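Putative phosphohistidine phosphatase, SixA (Nakamurella multipartita, PDB 4HBZ) is probably a phosphohistidine phosphatase of the histidine phosphatase superfamily, removing phosphate from phosphorylated histidine. Local coordinates at residues A[21-27]-A[114-120]; A[96-102]-A[123-127]; A[158-164]-A[176-182]. All coordinates share one frame; numbering follows the deposited sequence. Where two conformers were deposited one is given.

Overall arrangement
One six-stranded mixed sheet ties the three contacts together. Interaction 1 pairs its two middle strands, 20-26 and 114-119, close to the centre of the chain. Interaction 3 lies about 9 Å away, centre to centre, and adds the antiparallel strands 159-164 and 177-182, the first of which is the other neighbour of strand 20-26. Interaction 2, about 11 Å from interaction 1, joins helices 98-106 and 123-138, which precede and follow strand 114-119; Ile124 packs on the central pair. Interactions 1 and 2 interleave along the chain and interaction 3 comes after both, so the C-terminal part completes the sheet; the probable active-site histidines directly follow its two middle strands.

Interaction 1 of 3, residues A[21-27]-A[114-120]; sequences TLVLMRH and TVLVVGH
Strands 21-26 and 114-119 run in the same direction, Thr21 level with Thr114 and Arg26 with Gly119, their axes 13° apart and 4.8 Å at closest approach. They are the two middle strands of the α/β sheet of the histidine phosphatase fold. Six backbone hydrogen bonds alternate along the pair: Thr21, Val23 and Met25 accept from Val115, Val117 and Gly119, while Val23, Met25 and His27 donate to Val115, Val117 and Gly119. The bond from Val23 N to Val115 O is 2.8 Å long.

Branched apolar residues suit both faces of this buried pair. On one, Leu24 runs alongside Val117 in the same sense, with Leu24 CD2 3.8 Å from Val117 CG2; Ile124 of helix 123-138 packs over both. On the other face Leu116 reaches across with one methyl, CD1, which comes within 3.5 Å of Val23 CG1. Met25, present as selenomethionine, offers its CB to the same methyl and then extends to Thr77 of helix 72-81.

Beyond the strands two histidines meet. As in relatives, where an Arg-His pair ending the first strand and a second histidine line the phosphate pocket, Arg26, His27 and His120 probably belong to the active site. Arg26 NH1 is also hydrogen-bonded to Phe154 O. His27 has CG between its backbone N and carbonyl carbon (chi1 65°), which turns the ring toward the other strand. The ring planes stand at 65°, with centroids 5.0 Å apart. His120 NE2 and Ser69 OG are hydrogen-bonded, and His120 ND1 approaches the edge of the His27 ring, 3.4 Å from His27 CD2.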
ATOM      1  N   THR A  21       8.243   2.586  -7.302  1.00 12.49           N
ATOM      2  CA  THR A  21       7.832   2.898  -5.930  1.00 12.28           C
ATOM      3  C   THR A  21       6.439   2.358  -5.678  1.00 11.60           C
ATOM      4  O   THR A  21       5.516   2.637  -6.442  1.00 11.93           O
ATOM      5  CB  THR A  21       7.817   4.404  -5.697  1.00 13.06           C
ATOM      6  OG1 THR A  21       9.158   4.946  -5.926  1.00 15.34           O
ATOM      7  CG2 THR A  21       7.343   4.756  -4.337  1.00 14.20           C
ATOM      8  N   LEU A  22       6.334   1.565  -4.644  1.00 11.01           N
ATOM      9  CA  LEU A  22       5.088   0.977  -4.213  1.00 11.02           C
ATOM     10  C   LEU A  22       4.673   1.497  -2.859  1.00 11.17           C
ATOM     11  O   LEU A  22       5.479   1.507  -1.927  1.00 11.99           O
ATOM     12  CB  LEU A  22       5.249  -0.540  -4.110  1.00 11.72           C
ATOM     13  CG  LEU A  22       4.048  -1.321  -3.636  1.00 11.98           C
ATOM     14  CD1 LEU A  22       2.899  -1.202  -4.611  1.00 12.63           C
ATOM     15  CD2 LEU A  22       4.397  -2.808  -3.414  1.00 13.23           C
ATOM     16  N   VAL A  23       3.450   1.987  -2.736  1.00 10.29           N
ATOM     17  CA  VAL A  23       2.931   2.492  -1.471  1.00 10.42           C
ATOM     18  C   VAL A  23       1.789   1.556  -1.060  1.00 10.59           C
ATOM     19  O   VAL A  23       0.821   1.378  -1.830  1.00 10.80           O
ATOM     20  CB  VAL A  23       2.393   3.928  -1.569  1.00 11.03           C
ATOM     21  CG1 VAL A  23       1.940   4.381  -0.184  1.00 11.32           C
ATOM     22  CG2 VAL A  23       3.490   4.845  -2.092  1.00 11.71           C
ATOM     23  N   LEU A  24       1.932   0.934   0.095  1.00  9.97           N
ATOM     24  CA  LEU A  24       0.947   0.041   0.650  1.00 10.32           C
ATOM     25  C   LEU A  24       0.258   0.718   1.823  1.00  9.75           C
ATOM     26  O   LEU A  24       0.913   0.947   2.832  1.00 10.66           O
ATOM     27  CB  LEU A  24       1.570  -1.275   1.072  1.00 10.84           C
ATOM     28  CG  LEU A  24       2.237  -2.151   0.035  1.00 11.29           C
ATOM     29  CD1 LEU A  24       2.851  -3.371   0.652  1.00 11.85           C
ATOM     30  CD2 LEU A  24       1.219  -2.477  -1.073  1.00 11.84           C
HETATM   31  N   MSE A  25      -1.028   1.048   1.703  1.00 10.22           N
HETATM   32  CA  MSE A  25      -1.751   1.821   2.703  1.00 10.15           C
HETATM   33  C   MSE A  25      -2.867   1.029   3.269  1.00 10.56           C
HETATM   34  O   MSE A  25      -3.694   0.469   2.536  1.00 10.48           O
HETATM   35  CB  MSE A  25      -2.269   3.115   2.050  1.00 11.11           C
HETATM   36  CG  MSE A  25      -2.924   3.990   3.106  1.00 10.74           C
HETATM   37 SE   MSE A  25      -3.267   5.780   2.362  0.90 12.78          SE
HETATM   38  CE  MSE A  25      -3.840   6.631   4.073  1.00 15.80           C
ATOM     39  N   ARG A  26      -2.986   1.089   4.584  1.00 10.42           N
ATOM     40  CA  ARG A  26      -4.199   0.609   5.270  1.00 10.03           C
ATOM     41  C   ARG A  26      -5.173   1.784   5.398  1.00 10.36           C
ATOM     42  O   ARG A  26      -4.774   2.897   5.776  1.00 11.67           O
ATOM     43  CB  ARG A  26      -3.832   0.070   6.666  1.00 10.48           C
ATOM     44  CG  ARG A  26      -5.045  -0.392   7.454  1.00 11.32           C
ATOM     45  CD  ARG A  26      -4.640  -0.850   8.834  1.00 12.48           C
ATOM     46  NE  ARG A  26      -5.791  -1.328   9.588  1.00 13.74           N
ATOM     47  CZ  ARG A  26      -5.717  -1.768  10.850  1.00 16.22           C
ATOM     48  NH1 ARG A  26      -4.585  -1.818  11.488  1.00 16.89           N
ATOM     49  NH2 ARG A  26      -6.814  -2.255  11.429  1.00 19.01           N
ATOM     50  N   HIS A  27      -6.431   1.554   5.064  1.00 10.99           N
ATOM     51  CA  HIS A  27      -7.440   2.602   5.185  1.00 11.03           C
ATOM     52  C   HIS A  27      -7.405   3.228   6.583  1.00 10.02           C
ATOM     53  O   HIS A  27      -7.055   2.590   7.578  1.00 11.36           O
ATOM     54  CB  HIS A  27      -8.852   2.084   4.895  1.00 12.13           C
ATOM     55  CG  HIS A  27      -9.336   1.076   5.868  1.00 12.38           C
ATOM     56  ND1 HIS A  27      -9.808   1.400   7.121  1.00 13.38           N
ATOM     57  CD2 HIS A  27      -9.376  -0.283   5.783  1.00 13.10           C
ATOM     58  CE1 HIS A  27     -10.105   0.293   7.763  1.00 14.63           C
ATOM     59  NE2 HIS A  27      -9.862  -0.742   6.973  1.00 13.63           N
ATOM     60  N   THR A 114       4.958   4.732 -10.038  1.00 12.61           N
ATOM     61  CA  THR A 114       4.503   4.815  -8.628  1.00 12.71           C
ATOM     62  C   THR A 114       3.077   4.272  -8.532  1.00 11.87           C
ATOM     63  O   THR A 114       2.188   4.734  -9.237  1.00 12.47           O
ATOM     64  CB  THR A 114       4.556   6.271  -8.133  1.00 13.20           C
ATOM     65  OG1 THR A 114       5.853   6.809  -8.444  1.00 14.76           O
ATOM     66  CG2 THR A 114       4.305   6.409  -6.664  1.00 13.94           C
ATOM     67  N   VAL A 115       2.923   3.252  -7.723  1.00 10.82           N
ATOM     68  CA  VAL A 115       1.630   2.585  -7.469  1.00 10.83           C
ATOM     69  C   VAL A 115       1.235   2.677  -6.017  1.00 10.95           C
ATOM     70  O   VAL A 115       2.039   2.415  -5.155  1.00 11.88           O
ATOM     71  CB  VAL A 115       1.667   1.116  -7.921  1.00 11.17           C
ATOM     72  CG1 VAL A 115       0.403   0.403  -7.554  1.00 11.30           C
ATOM     73  CG2 VAL A 115       1.950   1.001  -9.407  1.00 11.76           C
ATOM     74  N   LEU A 116      -0.014   3.070  -5.762  1.00 10.55           N
ATOM     75  CA  LEU A 116      -0.589   3.097  -4.434  1.00 10.55           C
ATOM     76  C   LEU A 116      -1.633   1.986  -4.324  1.00 10.96           C
ATOM     77  O   LEU A 116      -2.511   1.894  -5.184  1.00 11.63           O
ATOM     78  CB  LEU A 116      -1.258   4.460  -4.238  1.00 11.35           C
ATOM     79  CG  LEU A 116      -2.098   4.618  -2.951  1.00 10.98           C
ATOM     80  CD1 LEU A 116      -1.271   4.431  -1.672  1.00 10.66           C
ATOM     81  CD2 LEU A 116      -2.812   5.980  -2.912  1.00 12.45           C
ATOM     82  N   VAL A 117      -1.582   1.254  -3.237  1.00 10.20           N
ATOM     83  CA  VAL A 117      -2.571   0.239  -2.891  1.00 10.40           C
ATOM     84  C   VAL A 117      -3.290   0.683  -1.635  1.00 10.82           C
ATOM     85  O   VAL A 117      -2.628   0.968  -0.656  1.00 11.11           O
ATOM     86  CB  VAL A 117      -1.933  -1.135  -2.659  1.00 10.80           C
ATOM     87  CG1 VAL A 117      -2.954  -2.211  -2.278  1.00 12.05           C
ATOM     88  CG2 VAL A 117      -1.114  -1.578  -3.888  1.00 12.72           C
ATOM     89  N   VAL A 118      -4.629   0.757  -1.638  1.00 10.48           N
ATOM     90  CA  VAL A 118      -5.395   1.119  -0.460  1.00 10.87           C
ATOM     91  C   VAL A 118      -6.267  -0.078  -0.095  1.00 10.66           C
ATOM     92  O   VAL A 118      -7.175  -0.472  -0.824  1.00 11.07           O
ATOM     93  CB  VAL A 118      -6.245   2.384  -0.714  1.00 11.10           C
ATOM     94  CG1 VAL A 118      -6.911   2.817   0.590  1.00 12.01           C
ATOM     95  CG2 VAL A 118      -5.379   3.551  -1.273  1.00 11.83           C
ATOM     96  N   GLY A 119      -5.909  -0.693   1.010  1.00 10.06           N
ATOM     97  CA  GLY A 119      -6.616  -1.882   1.433  1.00 10.20           C
ATOM     98  C   GLY A 119      -6.757  -2.026   2.928  1.00 10.40           C
ATOM     99  O   GLY A 119      -6.849  -1.055   3.671  1.00 11.01           O
ATOM    100  N   HIS A 120      -6.794  -3.290   3.379  1.00 10.97           N
ATOM    101  CA  HIS A 120      -7.145  -3.630   4.740  1.00 10.51           C
ATOM    102  C   HIS A 120      -6.030  -4.428   5.422  1.00 10.60           C
ATOM    103  O   HIS A 120      -5.318  -5.204   4.754  1.00 11.26           O
ATOM    104  CB  HIS A 120      -8.395  -4.557   4.741  1.00 10.60           C
ATOM    105  CG  HIS A 120      -9.577  -3.987   4.010  1.00 10.75           C
ATOM    106  ND1 HIS A 120     -10.555  -3.275   4.667  1.00 12.19           N
ATOM    107  CD2 HIS A 120      -9.881  -3.927   2.687  1.00 12.48           C
ATOM    108  CE1 HIS A 120     -11.438  -2.826   3.773  1.00 13.17           C
ATOM    109  NE2 HIS A 120     -11.060  -3.224   2.574  1.00 12.59           N
TER

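Interaction 2 of 3, residues A[96-102]-A[123-127]; sequences GGVDEIL and TIPAT
Thr123 meets Gly96 and Gly97 with both branches of its side chain. Its OG1, anti to its own carbonyl carbon (chi1 -67°), donates to Gly96 O over 2.7 Å, lying in the carbonyl plane on a lone pair. The methyl branch is thereby turned against the peptide that begins the other helix: Thr123 CG2 lies 3.4 Å from Gly97 C. The same methyl is met obliquely by Ile101, whose CD1 stops 3.8 Å from Thr123 CG2. A threonine suits this place because it supplies a donor and a methyl side by side.

One turn on, Thr127 has nearly the same chi1 but puts its hydroxyl to another use. Thr127 OG1 donates to Thr123 O over 2.8 Å from above the carbonyl plane, and this oxygen, which already accepts the helical bond from Thr127 N, thus takes two donors. Val98 and Thr127 run antiparallel alongside one another, with Val98 CG2 3.6 Å from Thr127 OG1. Leu102 does likewise and brings CD2 to 3.7 Å from Thr127 CG2. Beside them the small Ala126 lets Val98 CG2 come close to its CB.

The helical parts, 98-102 and 123-127, cross at -78°, their axes 9.5 Å apart, and their helices flank strand 114-119 in the chain. Gly97 is the N-cap of the first helix, and its N donates to Glu100 OE1, three residues on; glycine has no side chain for the return bond of a full capping box, and a CB at Gly97 would crowd that carboxylate oxygen. The chemistry is thus mostly apolar, with one hydroxyl spent on anchoring the loop before a helix and the other on its own backbone, which implies that methyl packing and a single cross-bond probably contribute to setting how the helices meet.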
ATOM      1  N   GLY A  96      -9.039  -9.931   0.232  1.00 12.75           N
ATOM      2  CA  GLY A  96      -8.015 -10.705  -0.397  1.00 12.56           C
ATOM      3  C   GLY A  96      -6.768 -10.837   0.458  1.00 11.91           C
ATOM      4  O   GLY A  96      -6.545 -10.050   1.374  1.00 11.76           O
ATOM      5  N   GLY A  97      -5.985 -11.852   0.147  1.00 12.64           N
ATOM      6  CA  GLY A  97      -4.677 -12.078   0.796  1.00 12.16           C
ATOM      7  C   GLY A  97      -3.522 -11.465   0.004  1.00 12.24           C
ATOM      8  O   GLY A  97      -3.703 -10.771  -0.995  1.00 12.79           O
ATOM      9  N   VAL A  98      -2.340 -11.745   0.476  1.00 12.23           N
ATOM     10  CA  VAL A  98      -1.124 -11.272  -0.172  1.00 11.83           C
ATOM     11  C   VAL A  98      -1.113 -11.607  -1.640  1.00 12.92           C
ATOM     12  O   VAL A  98      -0.773 -10.786  -2.510  1.00 12.53           O
ATOM     13  CB  VAL A  98       0.159 -11.789   0.542  1.00 11.64           C
ATOM     14  CG1 VAL A  98       1.405 -11.434  -0.214  1.00 12.57           C
ATOM     15  CG2 VAL A  98       0.223 -11.316   1.987  1.00 11.64           C
ATOM     16  N   ASP A  99      -1.415 -12.857  -2.000  1.00 13.75           N
ATOM     17  CA  ASP A  99      -1.309 -13.238  -3.407  1.00 15.01           C
ATOM     18  C   ASP A  99      -2.297 -12.466  -4.278  1.00 14.22           C
ATOM     19  O   ASP A  99      -1.959 -12.100  -5.407  1.00 15.25           O
ATOM     20  CB  ASP A  99      -1.498 -14.755  -3.606  1.00 16.61           C
ATOM     21  CG  ASP A  99      -0.522 -15.588  -2.769  1.00 19.37           C
ATOM     22  OD1 ASP A  99       0.663 -15.269  -2.710  1.00 20.43           O
ATOM     23  OD2 ASP A  99      -0.975 -16.564  -2.085  1.00 23.71           O
ATOM     24  N   GLU A 100      -3.500 -12.169  -3.775  1.00 14.01           N
ATOM     25  CA  GLU A 100      -4.493 -11.409  -4.507  1.00 15.95           C
ATOM     26  C   GLU A 100      -4.076  -9.958  -4.694  1.00 14.64           C
ATOM     27  O   GLU A 100      -4.214  -9.387  -5.793  1.00 16.30           O
ATOM     28  CB  GLU A 100      -5.851 -11.449  -3.829  1.00 17.90           C
ATOM     29  CG  GLU A 100      -6.543 -12.786  -3.888  1.00 21.59           C
ATOM     30  CD  GLU A 100      -5.945 -13.841  -2.986  1.00 25.53           C
ATOM     31  OE1 GLU A 100      -5.372 -13.601  -1.886  1.00 22.34           O
ATOM     32  OE2 GLU A 100      -6.039 -15.032  -3.379  1.00 36.31           O
ATOM     33  N   ILE A 101      -3.488  -9.374  -3.673  1.00 13.81           N
ATOM     34  CA  ILE A 101      -3.033  -7.991  -3.760  1.00 13.91           C
ATOM     35  C   ILE A 101      -1.885  -7.939  -4.759  1.00 13.03           C
ATOM     36  O   ILE A 101      -1.855  -7.068  -5.633  1.00 13.88           O
ATOM     37  CB  ILE A 101      -2.630  -7.423  -2.388  1.00 15.32           C
ATOM     38  CG1 ILE A 101      -3.898  -6.936  -1.627  1.00 15.97           C
ATOM     39  CG2 ILE A 101      -1.689  -6.274  -2.559  1.00 15.18           C
ATOM     40  CD1 ILE A 101      -5.146  -7.821  -1.568  1.00 17.10           C
ATOM     41  N   LEU A 102      -0.958  -8.882  -4.700  1.00 13.07           N
ATOM     42  CA  LEU A 102       0.151  -8.864  -5.623  1.00 14.12           C
ATOM     43  C   LEU A 102      -0.280  -9.140  -7.054  1.00 13.82           C
ATOM     44  O   LEU A 102       0.268  -8.538  -7.982  1.00 14.23           O
ATOM     45  CB  LEU A 102       1.271  -9.785  -5.189  1.00 14.75           C
ATOM     46  CG  LEU A 102       1.974  -9.392  -3.874  1.00 16.26           C
ATOM     47  CD1 LEU A 102       3.032 -10.415  -3.545  1.00 17.53           C
ATOM     48  CD2 LEU A 102       2.613  -8.013  -3.944  1.00 16.26           C
ATOM     49  N   THR A 123      -3.844  -7.983   5.617  1.00 11.37           N
ATOM     50  CA  THR A 123      -3.176  -8.277   4.375  1.00 11.45           C
ATOM     51  C   THR A 123      -2.164  -7.204   3.949  1.00 12.04           C
ATOM     52  O   THR A 123      -1.112  -7.529   3.450  1.00 12.48           O
ATOM     53  CB  THR A 123      -4.227  -8.465   3.231  1.00 12.34           C
ATOM     54  OG1 THR A 123      -4.966  -9.656   3.552  1.00 11.85           O
ATOM     55  CG2 THR A 123      -3.603  -8.547   1.829  1.00 13.14           C
ATOM     56  N   ILE A 124      -2.488  -5.947   4.174  1.00 11.58           N
ATOM     57  CA  ILE A 124      -1.584  -4.893   3.712  1.00 11.56           C
ATOM     58  C   ILE A 124      -0.177  -5.015   4.346  1.00 11.36           C
ATOM     59  O   ILE A 124       0.841  -5.102   3.637  1.00 12.21           O
ATOM     60  CB  ILE A 124      -2.224  -3.514   3.854  1.00 11.85           C
ATOM     61  CG1 ILE A 124      -3.298  -3.259   2.761  1.00 12.55           C
ATOM     62  CG2 ILE A 124      -1.182  -2.386   3.845  1.00 11.81           C
ATOM     63  CD1 ILE A 124      -2.805  -3.042   1.335  1.00 15.45           C
ATOM     64  N   PRO A 125      -0.112  -5.037   5.676  1.00 11.97           N
ATOM     65  CA  PRO A 125       1.234  -5.225   6.289  1.00 12.14           C
ATOM     66  C   PRO A 125       1.875  -6.579   5.970  1.00 11.88           C
ATOM     67  O   PRO A 125       3.092  -6.641   5.804  1.00 12.38           O
ATOM     68  CB  PRO A 125       1.008  -5.017   7.765  1.00 13.15           C
ATOM     69  CG  PRO A 125      -0.449  -5.048   7.954  1.00 13.15           C
ATOM     70  CD  PRO A 125      -1.131  -4.728   6.677  1.00 12.20           C
ATOM     71  N   ALA A 126       1.082  -7.615   5.826  1.00 12.01           N
ATOM     72  CA  ALA A 126       1.626  -8.930   5.466  1.00 11.82           C
ATOM     73  C   ALA A 126       2.274  -8.873   4.097  1.00 11.27           C
ATOM     74  O   ALA A 126       3.284  -9.573   3.850  1.00 11.46           O
ATOM     75  CB  ALA A 126       0.536  -9.972   5.463  1.00 12.80           C
ATOM     76  N   THR A 127       1.672  -8.144   3.171  1.00 11.39           N
ATOM     77  CA  THR A 127       2.194  -7.988   1.851  1.00 11.30           C
ATOM     78  C   THR A 127       3.559  -7.299   1.883  1.00 11.59           C
ATOM     79  O   THR A 127       4.496  -7.716   1.240  1.00 11.43           O
ATOM     80  CB  THR A 127       1.211  -7.235   0.937  1.00 11.69           C
ATOM     81  OG1 THR A 127      -0.063  -7.945   0.854  1.00 11.91           O
ATOM     82  CG2 THR A 127       1.747  -7.079  -0.433  1.00 12.85           C
TER

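Interaction 3 of 3, residues A[158-164]-A[176-182]; sequences TFAVLST and AELQLVQ
Phe159 lies alongside Gln182, both side chains leaving the same face of the sheet, in a hydrogen-bonded pair: Phe159 N donates to Gln182 O, and Gln182 N to Phe159 O. Phe159 CB sits 3.5 Å from Leu24 O on the neighbouring strand 20-26. Chi1 of 62° sets CG between the backbone N and carbonyl carbon, and the ring swings toward strand 177-182. CD1 and CE1 form the edge that Val161 CG2 meets in plane. Gln182 CB stands over one face, 3.6 Å from Phe159 CE1 and 3.7 Å from Phe159 CE2, and at the tip Phe159 CZ is closest to it, at 3.4 Å, a CH-pi contact off the ring centre. Trp55 and Leu56 of helix 43-59 also pack on this bulky ring. With an alanine here, Gln182 CB would probably lose the surface it rests on and a gap would be likely to open under helix 43-59.

The strands are antiparallel, at 149°, and 177-182 is one of the sheet's two outermost strands. A classic beta bulge interrupts the ladder: Gln179 and Leu180 both face Val161, whose O accepts a 2.8 Å bond from Gln179 N and a weak one from Leu180 N. Within the bulge, Leu180 and Val161 lie side by side and their branched methyls meet, Leu180 CD1 3.7 Å from Val161 CG2. Farther on, a water donates to both Ser163 O and Glu177 OE2, the latter at 2.8 Å.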
ATOM      1  N   THR A 158      -1.928   3.963   8.274  1.00 10.18           N
ATOM      2  CA  THR A 158      -0.488   3.788   8.020  1.00 10.14           C
ATOM      3  C   THR A 158      -0.197   3.443   6.597  1.00 10.33           C
ATOM      4  O   THR A 158      -0.983   2.788   5.938  1.00 10.81           O
ATOM      5  CB  THR A 158       0.063   2.661   8.928  1.00 10.37           C
ATOM      6  OG1 THR A 158      -0.192   2.989  10.289  1.00 11.39           O
ATOM      7  CG2 THR A 158       1.555   2.426   8.793  1.00 10.75           C
ATOM      8  N   PHE A 159       0.921   3.915   6.083  1.00 10.07           N
ATOM      9  CA  PHE A 159       1.401   3.386   4.811  1.00 10.78           C
ATOM     10  C   PHE A 159       2.881   3.122   4.854  1.00 11.02           C
ATOM     11  O   PHE A 159       3.633   3.709   5.596  1.00 11.45           O
ATOM     12  CB  PHE A 159       1.045   4.310   3.632  1.00 10.69           C
ATOM     13  CG  PHE A 159       1.648   5.694   3.693  1.00 10.99           C
ATOM     14  CD1 PHE A 159       2.917   5.963   3.201  1.00 12.33           C
ATOM     15  CD2 PHE A 159       0.904   6.728   4.281  1.00 11.95           C
ATOM     16  CE1 PHE A 159       3.436   7.244   3.256  1.00 12.62           C
ATOM     17  CE2 PHE A 159       1.435   7.990   4.352  1.00 12.26           C
ATOM     18  CZ  PHE A 159       2.670   8.248   3.818  1.00 12.13           C
ATOM     19  N   ALA A 160       3.274   2.143   4.049  1.00 10.11           N
ATOM     20  CA  ALA A 160       4.682   1.763   3.807  1.00 11.04           C
ATOM     21  C   ALA A 160       5.076   2.097   2.393  1.00 11.07           C
ATOM     22  O   ALA A 160       4.251   1.957   1.455  1.00 11.05           O
ATOM     23  CB  ALA A 160       4.867   0.265   4.027  1.00 11.69           C
ATOM     24  N   VAL A 161       6.276   2.602   2.237  1.00 10.96           N
ATOM     25  CA  VAL A 161       6.828   2.948   0.950  1.00 10.80           C
ATOM     26  C   VAL A 161       7.972   1.983   0.669  1.00 10.70           C
ATOM     27  O   VAL A 161       8.895   1.842   1.482  1.00 11.31           O
ATOM     28  CB  VAL A 161       7.379   4.382   0.916  1.00 12.20           C
ATOM     29  CG1 VAL A 161       7.932   4.727  -0.484  1.00 13.14           C
ATOM     30  CG2 VAL A 161       6.332   5.395   1.369  1.00 13.06           C
ATOM     31  N   LEU A 162       7.863   1.273  -0.458  1.00 10.80           N
ATOM     32  CA  LEU A 162       8.838   0.297  -0.864  1.00 11.50           C
ATOM     33  C   LEU A 162       9.348   0.591  -2.265  1.00 12.38           C
ATOM     34  O   LEU A 162       8.700   1.288  -3.014  1.00 12.17           O
ATOM     35  CB  LEU A 162       8.253  -1.117  -0.822  1.00 12.56           C
ATOM     36  CG  LEU A 162       7.615  -1.537   0.500  1.00 13.01           C
ATOM     37  CD1 LEU A 162       6.112  -1.341   0.471  1.00 14.14           C
ATOM     38  CD2 LEU A 162       7.957  -2.981   0.850  1.00 14.47           C
ATOM     39  N   SER A 163      10.528   0.067  -2.584  1.00 12.79           N
ATOM     40  CA  SER A 163      11.143   0.294  -3.863  1.00 14.16           C
ATOM     41  C   SER A 163      11.573  -1.060  -4.419  1.00 13.52           C
ATOM     42  O   SER A 163      12.140  -1.904  -3.702  1.00 15.04           O
ATOM     43  CB  SER A 163      12.373   1.179  -3.667  1.00 16.26           C
ATOM     44  OG  SER A 163      12.932   1.458  -4.901  1.00 22.96           O
ATOM     45  N   THR A 164      11.367  -1.215  -5.731  1.00 13.98           N
ATOM     46  CA  THR A 164      11.755  -2.464  -6.432  1.00 14.46           C
ATOM     47  C   THR A 164      12.405  -2.118  -7.753  1.00 14.58           C
ATOM     48  O   THR A 164      11.969  -1.201  -8.471  1.00 14.00           O
ATOM     49  CB  THR A 164      10.585  -3.433  -6.612  1.00 15.56           C
ATOM     50  OG1 THR A 164      11.066  -4.697  -7.142  1.00 17.41           O
ATOM     51  CG2 THR A 164       9.520  -2.922  -7.508  1.00 15.28           C
ATOM     52  N   ALA A 176      10.623  -6.277  -2.688  1.00 13.00           N
ATOM     53  CA  ALA A 176      10.871  -4.823  -2.687  1.00 12.55           C
ATOM     54  C   ALA A 176      11.517  -4.482  -1.354  1.00 14.07           C
ATOM     55  O   ALA A 176      11.238  -5.130  -0.362  1.00 16.18           O
ATOM     56  CB  ALA A 176       9.588  -4.046  -2.887  1.00 12.09           C
ATOM     57  N   GLU A 177      12.303  -3.423  -1.351  1.00 14.23           N
ATOM     58  CA  GLU A 177      12.979  -2.979  -0.136  1.00 15.18           C
ATOM     59  C   GLU A 177      12.155  -1.885   0.529  1.00 15.00           C
ATOM     60  O   GLU A 177      11.628  -0.981  -0.132  1.00 14.86           O
ATOM     61  CB  GLU A 177      14.335  -2.391  -0.498  1.00 18.47           C
ATOM     62  CG  GLU A 177      15.337  -3.454  -0.974  1.00 24.08           C
ATOM     63  CD  GLU A 177      16.717  -2.829  -1.125  1.00 32.58           C
ATOM     64  OE1 GLU A 177      17.348  -2.451  -0.078  1.00 42.79           O
ATOM     65  OE2 GLU A 177      17.133  -2.653  -2.283  1.00 41.88           O
ATOM     66  N   LEU A 178      12.067  -1.969   1.842  1.00 13.78           N
ATOM     67  CA  LEU A 178      11.278  -1.012   2.599  1.00 13.55           C
ATOM     68  C   LEU A 178      12.065   0.264   2.774  1.00 13.64           C
ATOM     69  O   LEU A 178      13.207   0.225   3.329  1.00 16.10           O
ATOM     70  CB  LEU A 178      10.928  -1.610   3.943  1.00 14.78           C
ATOM     71  CG  LEU A 178      10.097  -0.762   4.897  1.00 15.27           C
ATOM     72  CD1 LEU A 178       8.722  -0.425   4.306  1.00 15.63           C
ATOM     73  CD2 LEU A 178       9.888  -1.537   6.172  1.00 16.76           C
ATOM     74  N   GLN A 179      11.472   1.383   2.368  1.00 13.17           N
ATOM     75  CA  GLN A 179      12.074   2.713   2.507  1.00 14.39           C
ATOM     76  C   GLN A 179      11.643   3.408   3.799  1.00 14.52           C
ATOM     77  O   GLN A 179      12.475   4.035   4.476  1.00 15.68           O
ATOM     78  CB  GLN A 179      11.773   3.604   1.283  1.00 15.82           C
ATOM     79  CG  GLN A 179      12.208   3.018  -0.064  1.00 18.30           C
ATOM     80  CD  GLN A 179      13.649   2.579  -0.043  1.00 23.00           C
ATOM     81  OE1 GLN A 179      14.545   3.400   0.184  1.00 28.09           O
ATOM     82  NE2 GLN A 179      13.893   1.285  -0.227  1.00 24.62           N
ATOM     83  N   LEU A 180      10.353   3.336   4.076  1.00 13.82           N
ATOM     84  CA  LEU A 180       9.784   3.994   5.236  1.00 15.46           C
ATOM     85  C   LEU A 180       8.406   3.494   5.542  1.00 13.75           C
ATOM     86  O   LEU A 180       7.678   3.022   4.663  1.00 13.44           O
ATOM     87  CB  LEU A 180       9.801   5.499   5.087  1.00 20.26           C
ATOM     88  CG  LEU A 180       9.069   6.115   3.973  1.00 24.25           C
ATOM     89  CD1 LEU A 180       7.770   6.704   4.543  1.00 27.65           C
ATOM     90  CD2 LEU A 180       9.883   7.249   3.350  1.00 27.05           C
ATOM     91  N   VAL A 181       8.029   3.658   6.816  1.00 13.28           N
ATOM     92  CA  VAL A 181       6.671   3.447   7.265  1.00 12.45           C
ATOM     93  C   VAL A 181       6.246   4.766   7.911  1.00 12.79           C
ATOM     94  O   VAL A 181       6.926   5.248   8.838  1.00 13.55           O
ATOM     95  CB  VAL A 181       6.517   2.246   8.213  1.00 13.33           C
ATOM     96  CG1 VAL A 181       5.050   2.064   8.631  1.00 13.45           C
ATOM     97  CG2 VAL A 181       7.099   0.977   7.603  1.00 13.90           C
ATOM     98  N   GLN A 182       5.166   5.356   7.382  0.50 12.97           N
ATOM     99  CA  GLN A 182       4.574   6.596   7.911  0.50 13.50           C
ATOM    100  C   GLN A 182       3.317   6.262   8.661  0.50 12.03           C
ATOM    101  O   GLN A 182       2.344   5.760   8.110  0.50 11.92           O
ATOM    102  CB  GLN A 182       4.251   7.561   6.775  0.50 15.83           C
ATOM    103  CG  GLN A 182       5.487   8.237   6.215  0.50 17.98           C
ATOM    104  CD  GLN A 182       6.154   9.178   7.188  0.50 19.57           C
ATOM    105  OE1 GLN A 182       7.382   9.149   7.323  0.50 24.55           O
ATOM    106  NE2 GLN A 182       5.375   9.998   7.891  0.50 21.46           N
TER
HETATM  107  O   HOH W   1      15.221  -2.462  -4.252  1.00 40.82           O